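Local coordinates for uncharacterized ParM protein (Staphylococcus aureus, PDB 3JS6), which is a plasmid-encoded, actin-like segregation protein that probably assembles into dynamic filaments to partition plasmid DNA, at residues G18-E23 with A104-E109. Numbering follows the deposited sequence.
Sequences GKINDE and AREVPE
Ile20 lays its two branches over separate residues of 104-109. Ile20 CD1 meets Val107 CG2 at 3.7 Å, the two side chains crossing at about a right angle, while Ile20 CG2 sits 3.8 Å from Glu106 CB. With CG1 anti to the backbone N (chi1 -179°), the longer branch runs out to the valine. Tyr5 of strand 4-11 also touches Ile20 and Val107. Nearer solvent, the aliphatic parts of Glu23 and Glu106 cross at about a right angle, CG to CG at 3.6 Å. Glu106 OE1 comes within 3.2 Å of Glu23 CG. Their carboxylates, planes 36° apart, are not bonded to each other: OE2 of Glu23 lies 4.5 Å from OE1 of Glu106, a pairing of like charges that may raise the proton affinity of either group. The contact brings the type II' hairpin turn from Ile20 to Glu23, between strands 15-20 and 23-33, against the loop from helix 90-104 to strand 111-120 in the actin-like N-terminal region. One water bridges them, accepting from Asn21 ND2 (2.8 Å) and donating to Glu106 O (3.2 Å). Just before the turn, Lys19 NZ bonds to Asn21 O (C=O...N angle 169°) and forms a salt bridge with Glu331.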
loop_
_atom_site.group_PDB
_atom_site.type_symbol
_atom_site.label_atom_id
_atom_site.label_comp_id
_atom_site.label_asym_id
_atom_site.label_seq_id
_atom_site.Cartn_x
_atom_site.Cartn_y
_atom_site.Cartn_z
ATOM N N GLY A 18 -6.862 -1.144 1.799
ATOM C CA GLY A 18 -7.898 -0.213 2.188
ATOM C C GLY A 18 -8.343 -0.406 3.627
ATOM O O GLY A 18 -8.312 -1.511 4.164
ATOM N N LYS A 19 -8.764 0.674 4.278
ATOM C CA LYS A 19 -9.238 0.526 5.652
ATOM C C LYS A 19 -10.296 1.579 5.953
ATOM O O LYS A 19 -10.163 2.731 5.548
ATOM C CB LYS A 19 -8.060 0.653 6.633
ATOM C CG LYS A 19 -8.404 0.439 8.106
ATOM C CD LYS A 19 -7.154 0.471 8.984
ATOM C CE LYS A 19 -7.492 0.103 10.436
ATOM N NZ LYS A 19 -8.211 1.203 11.141
ATOM N N ILE A 20 -11.365 1.164 6.620
ATOM C CA ILE A 20 -12.408 2.086 7.041
ATOM C C ILE A 20 -12.875 1.535 8.379
ATOM O O ILE A 20 -13.199 0.360 8.489
ATOM C CB ILE A 20 -13.584 2.207 6.002
ATOM C CG1 ILE A 20 -14.619 3.219 6.532
ATOM C CG2 ILE A 20 -14.212 0.855 5.713
ATOM C CD1 ILE A 20 -15.613 3.713 5.491
ATOM N N ASN A 21 -12.880 2.390 9.404
ATOM C CA ASN A 21 -13.248 1.960 10.738
ATOM C C ASN A 21 -12.377 0.736 11.079
ATOM O O ASN A 21 -11.152 0.802 10.944
ATOM C CB ASN A 21 -14.750 1.653 10.797
ATOM C CG ASN A 21 -15.608 2.890 10.455
ATOM O OD1 ASN A 21 -15.271 4.016 10.821
ATOM N ND2 ASN A 21 -16.719 2.671 9.770
ATOM N N ASP A 22 -12.978 -0.372 11.498
ATOM C CA ASP A 22 -12.189 -1.556 11.842
ATOM C C ASP A 22 -12.125 -2.568 10.708
ATOM O O ASP A 22 -11.679 -3.692 10.896
ATOM C CB ASP A 22 -12.774 -2.219 13.086
ATOM C CG ASP A 22 -12.766 -1.288 14.289
ATOM O OD1 ASP A 22 -11.690 -0.736 14.602
ATOM O OD2 ASP A 22 -13.827 -1.104 14.916
ATOM N N GLU A 23 -12.565 -2.153 9.528
ATOM C CA GLU A 23 -12.595 -3.022 8.355
ATOM C C GLU A 23 -11.403 -2.758 7.436
ATOM O O GLU A 23 -11.004 -1.609 7.236
ATOM C CB GLU A 23 -13.900 -2.762 7.593
ATOM C CG GLU A 23 -15.039 -3.759 7.794
ATOM C CD GLU A 23 -15.145 -4.353 9.192
ATOM O OE1 GLU A 23 -15.548 -3.644 10.150
ATOM O OE2 GLU A 23 -14.828 -5.555 9.323
ATOM N N ALA A 104 -16.991 1.701 0.999
ATOM C CA ALA A 104 -18.344 2.237 1.187
ATOM C C ALA A 104 -19.318 1.142 1.602
ATOM O O ALA A 104 -20.218 1.370 2.416
ATOM C CB ALA A 104 -18.850 2.940 -0.115
ATOM N N ARG A 105 -19.125 -0.057 1.065
ATOM C CA ARG A 105 -20.010 -1.157 1.386
ATOM C C ARG A 105 -19.938 -1.521 2.876
ATOM O O ARG A 105 -20.842 -2.157 3.404
ATOM C CB ARG A 105 -19.668 -2.385 0.535
ATOM C CG ARG A 105 -20.776 -3.447 0.518
ATOM C CD ARG A 105 -20.338 -4.684 1.289
ATOM N NE ARG A 105 -19.137 -5.284 0.705
ATOM C CZ ARG A 105 -19.141 -6.089 -0.354
ATOM N NH1 ARG A 105 -17.996 -6.578 -0.817
ATOM N NH2 ARG A 105 -20.289 -6.428 -0.934
ATOM N N GLU A 106 -18.857 -1.134 3.542
ATOM C CA GLU A 106 -18.713 -1.429 4.972
ATOM C C GLU A 106 -19.489 -0.448 5.850
ATOM O O GLU A 106 -19.487 -0.577 7.065
ATOM C CB GLU A 106 -17.236 -1.443 5.372
ATOM C CG GLU A 106 -16.430 -2.588 4.729
ATOM C CD GLU A 106 -17.045 -3.961 4.994
ATOM O OE1 GLU A 106 -17.661 -4.167 6.067
ATOM O OE2 GLU A 106 -16.903 -4.850 4.139
ATOM N N VAL A 107 -20.147 0.535 5.240
ATOM C CA VAL A 107 -20.937 1.514 6.007
ATOM C C VAL A 107 -22.383 1.132 5.736
ATOM O O VAL A 107 -22.818 1.149 4.595
ATOM C CB VAL A 107 -20.734 2.965 5.515
ATOM C CG1 VAL A 107 -21.714 3.886 6.259
ATOM C CG2 VAL A 107 -19.271 3.428 5.738
ATOM N N PRO A 108 -23.164 0.835 6.790
ATOM C CA PRO A 108 -24.570 0.432 6.668
ATOM C C PRO A 108 -25.517 1.396 5.958
ATOM O O PRO A 108 -26.339 0.969 5.167
ATOM C CB PRO A 108 -24.996 0.194 8.127
ATOM C CG PRO A 108 -23.691 0.016 8.872
ATOM C CD PRO A 108 -22.806 1.036 8.205
ATOM N N GLU A 109 -25.421 2.689 6.272
ATOM C CA GLU A 109 -26.289 3.700 5.659
ATOM C C GLU A 109 -26.082 3.838 4.170
ATOM O O GLU A 109 -25.004 3.532 3.647
ATOM C CB GLU A 109 -26.057 5.098 6.256
ATOM C CG GLU A 109 -25.894 5.155 7.736
ATOM C CD GLU A 109 -24.445 5.109 8.154
ATOM O OE1 GLU A 109 -23.776 6.162 8.142
ATOM O OE2 GLU A 109 -23.973 4.015 8.497
HETATM O O HOH W 1 -16.823 0.110 8.761
#